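Local coordinates for methyltransferase (PDB 1IXK), which probably methylates cytidine in RNA at carbon 5, using S-adenosyl-L-methionine as methyl donor, as other RsmB/NOP family enzymes do, at residues 269-280 with 290-301. Residues are numbered along the deposited sequence; the frame is centred on the assembly and turned at random.
Sequences LLPLKYGEPALT and EIKNARRLYPDV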
# COMPACT_ATOMS: atom_id res chain seq x y z
N LEU A 269 -16.62 7.44 -1.04
CA LEU A 269 -15.82 6.23 -0.90
C LEU A 269 -16.52 5.05 -1.56
O LEU A 269 -17.76 4.97 -1.55
CB LEU A 269 -15.56 5.92 0.57
CG LEU A 269 -14.77 6.95 1.39
CD1 LEU A 269 -14.54 6.40 2.78
CD2 LEU A 269 -13.44 7.25 0.71
N LEU A 270 -15.74 4.14 -2.14
CA LEU A 270 -16.30 2.95 -2.77
C LEU A 270 -15.92 1.75 -1.90
O LEU A 270 -14.87 1.75 -1.24
CB LEU A 270 -15.74 2.78 -4.18
CG LEU A 270 -16.01 3.93 -5.16
CD1 LEU A 270 -15.39 3.62 -6.51
CD2 LEU A 270 -17.52 4.15 -5.31
N PRO A 271 -16.77 0.71 -1.88
CA PRO A 271 -16.53 -0.50 -1.09
C PRO A 271 -15.28 -1.28 -1.47
O PRO A 271 -14.96 -1.42 -2.65
CB PRO A 271 -17.80 -1.33 -1.33
CG PRO A 271 -18.83 -0.30 -1.64
CD PRO A 271 -18.09 0.66 -2.53
N LEU A 272 -14.57 -1.77 -0.46
CA LEU A 272 -13.38 -2.59 -0.64
C LEU A 272 -13.67 -3.88 0.11
O LEU A 272 -14.25 -3.85 1.20
CB LEU A 272 -12.14 -1.90 -0.07
CG LEU A 272 -11.63 -0.74 -0.93
CD1 LEU A 272 -10.50 -0.01 -0.20
CD2 LEU A 272 -11.14 -1.26 -2.27
N LYS A 273 -13.25 -5.00 -0.45
CA LYS A 273 -13.53 -6.31 0.13
C LYS A 273 -12.70 -6.85 1.29
O LYS A 273 -13.25 -7.33 2.28
CB LYS A 273 -13.56 -7.36 -0.98
CG LYS A 273 -14.09 -8.72 -0.55
CD LYS A 273 -14.06 -9.72 -1.69
CE LYS A 273 -14.86 -10.97 -1.35
NZ LYS A 273 -14.47 -11.55 -0.03
N TYR A 274 -11.38 -6.77 1.19
CA TYR A 274 -10.53 -7.35 2.23
C TYR A 274 -10.09 -6.48 3.39
O TYR A 274 -9.99 -5.26 3.27
CB TYR A 274 -9.31 -7.99 1.57
CG TYR A 274 -9.70 -8.93 0.45
CD1 TYR A 274 -9.83 -8.47 -0.86
CD2 TYR A 274 -9.99 -10.27 0.72
CE1 TYR A 274 -10.25 -9.33 -1.88
CE2 TYR A 274 -10.41 -11.13 -0.29
CZ TYR A 274 -10.54 -10.65 -1.58
OH TYR A 274 -10.97 -11.51 -2.57
N GLY A 275 -9.83 -7.15 4.51
CA GLY A 275 -9.39 -6.47 5.71
C GLY A 275 -10.56 -6.23 6.65
O GLY A 275 -11.66 -6.74 6.44
N GLU A 276 -10.31 -5.45 7.69
CA GLU A 276 -11.35 -5.13 8.65
C GLU A 276 -11.84 -3.72 8.35
O GLU A 276 -11.16 -2.94 7.68
CB GLU A 276 -10.79 -5.22 10.08
CG GLU A 276 -10.51 -6.65 10.52
CD GLU A 276 -9.80 -6.73 11.86
OE1 GLU A 276 -10.26 -6.05 12.81
OE2 GLU A 276 -8.80 -7.47 11.96
N PRO A 277 -13.04 -3.36 8.84
CA PRO A 277 -13.58 -2.03 8.59
C PRO A 277 -12.68 -0.98 9.23
O PRO A 277 -12.11 -1.22 10.29
CB PRO A 277 -14.95 -2.07 9.27
CG PRO A 277 -15.29 -3.54 9.27
CD PRO A 277 -13.99 -4.18 9.61
N ALA A 278 -12.55 0.18 8.58
CA ALA A 278 -11.73 1.25 9.13
C ALA A 278 -12.44 1.72 10.40
O ALA A 278 -13.60 1.39 10.62
CB ALA A 278 -11.62 2.41 8.13
N LEU A 279 -11.74 2.49 11.23
CA LEU A 279 -12.29 2.97 12.48
C LEU A 279 -13.21 4.18 12.30
O LEU A 279 -12.83 5.15 11.65
CB LEU A 279 -11.15 3.34 13.43
CG LEU A 279 -10.13 2.23 13.72
CD1 LEU A 279 -8.93 2.80 14.46
CD2 LEU A 279 -10.79 1.12 14.53
N THR A 280 -14.43 4.12 12.85
CA THR A 280 -15.36 5.24 12.72
C THR A 280 -15.57 5.99 14.03
O THR A 280 -16.33 6.96 14.08
CB THR A 280 -16.74 4.80 12.19
OG1 THR A 280 -17.33 3.86 13.10
CG2 THR A 280 -16.61 4.17 10.82
N GLU A 290 -19.60 6.29 6.35
CA GLU A 290 -19.05 6.02 5.03
C GLU A 290 -17.59 5.53 5.10
O GLU A 290 -17.12 4.80 4.23
CB GLU A 290 -19.16 7.28 4.15
CG GLU A 290 -18.35 7.28 2.87
CD GLU A 290 -18.78 8.37 1.89
OE1 GLU A 290 -19.09 9.50 2.34
OE2 GLU A 290 -18.81 8.10 0.67
N ILE A 291 -16.90 5.93 6.16
CA ILE A 291 -15.50 5.53 6.37
C ILE A 291 -15.36 4.01 6.49
O ILE A 291 -14.28 3.46 6.28
CB ILE A 291 -14.92 6.20 7.63
CG1 ILE A 291 -14.88 7.72 7.44
CG2 ILE A 291 -13.50 5.70 7.91
CD1 ILE A 291 -13.97 8.16 6.32
N LYS A 292 -16.45 3.32 6.84
CA LYS A 292 -16.37 1.86 6.95
C LYS A 292 -16.10 1.19 5.60
O LYS A 292 -15.85 -0.01 5.54
CB LYS A 292 -17.64 1.28 7.59
CG LYS A 292 -17.74 1.63 9.06
CD LYS A 292 -18.62 0.66 9.83
CE LYS A 292 -18.63 1.02 11.31
NZ LYS A 292 -19.42 0.04 12.11
N ASN A 293 -16.15 1.98 4.52
CA ASN A 293 -15.84 1.46 3.19
C ASN A 293 -14.33 1.28 3.10
O ASN A 293 -13.82 0.48 2.31
CB ASN A 293 -16.31 2.44 2.10
CG ASN A 293 -17.78 2.29 1.76
OD1 ASN A 293 -18.20 1.28 1.21
ND2 ASN A 293 -18.57 3.31 2.10
N ALA A 294 -13.61 2.05 3.92
CA ALA A 294 -12.15 1.97 3.99
C ALA A 294 -11.79 0.71 4.79
O ALA A 294 -12.60 0.24 5.59
CB ALA A 294 -11.59 3.21 4.68
N ARG A 295 -10.59 0.19 4.59
CA ARG A 295 -10.17 -1.04 5.26
C ARG A 295 -8.83 -0.93 5.97
O ARG A 295 -8.02 -0.06 5.66
CB ARG A 295 -10.07 -2.19 4.25
CG ARG A 295 -11.18 -2.23 3.22
CD ARG A 295 -12.54 -2.30 3.86
NE ARG A 295 -12.77 -3.56 4.56
CZ ARG A 295 -13.86 -3.82 5.28
NH1 ARG A 295 -14.81 -2.90 5.39
NH2 ARG A 295 -14.00 -4.99 5.88
N ARG A 296 -8.61 -1.84 6.91
CA ARG A 296 -7.36 -1.91 7.65
C ARG A 296 -6.90 -3.36 7.73
O ARG A 296 -7.73 -4.27 7.88
CB ARG A 296 -7.53 -1.39 9.08
CG ARG A 296 -7.37 0.11 9.25
CD ARG A 296 -7.61 0.50 10.70
NE ARG A 296 -7.37 1.91 10.95
CZ ARG A 296 -6.34 2.38 11.64
NH1 ARG A 296 -5.44 1.55 12.14
NH2 ARG A 296 -6.21 3.69 11.84
N LEU A 297 -5.59 -3.56 7.63
CA LEU A 297 -5.01 -4.89 7.76
C LEU A 297 -4.20 -4.81 9.05
O LEU A 297 -3.51 -3.82 9.29
CB LEU A 297 -4.08 -5.21 6.58
CG LEU A 297 -4.73 -5.38 5.21
CD1 LEU A 297 -3.65 -5.68 4.17
CD2 LEU A 297 -5.75 -6.52 5.26
N TYR A 298 -4.30 -5.85 9.87
CA TYR A 298 -3.59 -5.89 11.14
C TYR A 298 -2.59 -7.04 11.18
O TYR A 298 -2.88 -8.14 10.71
CB TYR A 298 -4.60 -6.05 12.28
CG TYR A 298 -5.47 -4.83 12.49
CD1 TYR A 298 -4.96 -3.70 13.12
CD2 TYR A 298 -6.81 -4.82 12.09
CE1 TYR A 298 -5.75 -2.58 13.34
CE2 TYR A 298 -7.61 -3.71 12.30
CZ TYR A 298 -7.08 -2.59 12.93
OH TYR A 298 -7.87 -1.50 13.18
N PRO A 299 -1.41 -6.80 11.75
CA PRO A 299 -0.37 -7.83 11.83
C PRO A 299 -0.75 -9.04 12.67
O PRO A 299 -0.15 -10.10 12.52
CB PRO A 299 0.82 -7.07 12.41
CG PRO A 299 0.17 -6.03 13.26
CD PRO A 299 -0.96 -5.55 12.39
N ASP A 300 -1.76 -8.91 13.53
CA ASP A 300 -2.16 -10.03 14.36
C ASP A 300 -3.13 -10.99 13.68
O ASP A 300 -3.37 -12.09 14.17
CB ASP A 300 -2.74 -9.53 15.69
CG ASP A 300 -4.06 -8.80 15.53
OD1 ASP A 300 -4.28 -8.17 14.47
OD2 ASP A 300 -4.88 -8.84 16.48
N VAL A 301 -3.68 -10.58 12.54
CA VAL A 301 -4.60 -11.46 11.82
C VAL A 301 -4.27 -11.63 10.34
O VAL A 301 -4.56 -12.67 9.75
CB VAL A 301 -6.07 -10.97 11.95
CG1 VAL A 301 -6.49 -10.92 13.41
CG2 VAL A 301 -6.22 -9.60 11.34
O HOH W 1 -12.93 2.55 0.35
O HOH W 2 -15.86 -1.99 2.55
O HOH W 3 -10.59 -1.76 12.35
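Glu276 and Arg296 form an antiparallel hydrogen-bonded pair: Glu276 N reaches Arg296 O at 2.8 Å, nearly straight at 173°, and Arg296 N returns a bond to Glu276 O. Two residues further along each segment, Ala278 N donates to Ala294 O from above the carbonyl plane. Arg295 illustrates how a long side chain can fasten a turning backbone. Bent at chi2 (-57°) and chi3 (-67°), it curls so that the guanidinium lies within the bend of 272-277, its NH2 donating to Gly275 O at 3.0 Å. The peptide joining Glu276 to Pro277 lies over one guanidinium face and Leu272 O over the other; a weak bond from NH1 to Lys292 O adds a further hold. With the side chain cut back to alanine, Gly275 O is likely to lose this donor and a gap to open between Leu272 and Pro277. Toward the other end, Glu290 OE2 accepts from Leu269 N (2.9 Å), while two waters donate to Asn293 O, the one shared with Leu270 O only weakly, the other shared with Leu272 O. The Glu276 carboxylate, salt-bridged to Arg31, brings OE2 to the edge of the Tyr298 ring, 3.3 Å from CD2. Leu279 CD1 lies over one face of the Arg296 guanidinium, whose NE is paired with Glu255. Apolar packing completes the contact: Ala278 CB sits 3.5 Å from Ala294 CB and 3.8 Å from Ile291 CG2. The result is a short antiparallel ladder, continued through strand 295-297 to strand 307-314, at the antiparallel end of the Rossmann-like sheet of class I methyltransferases.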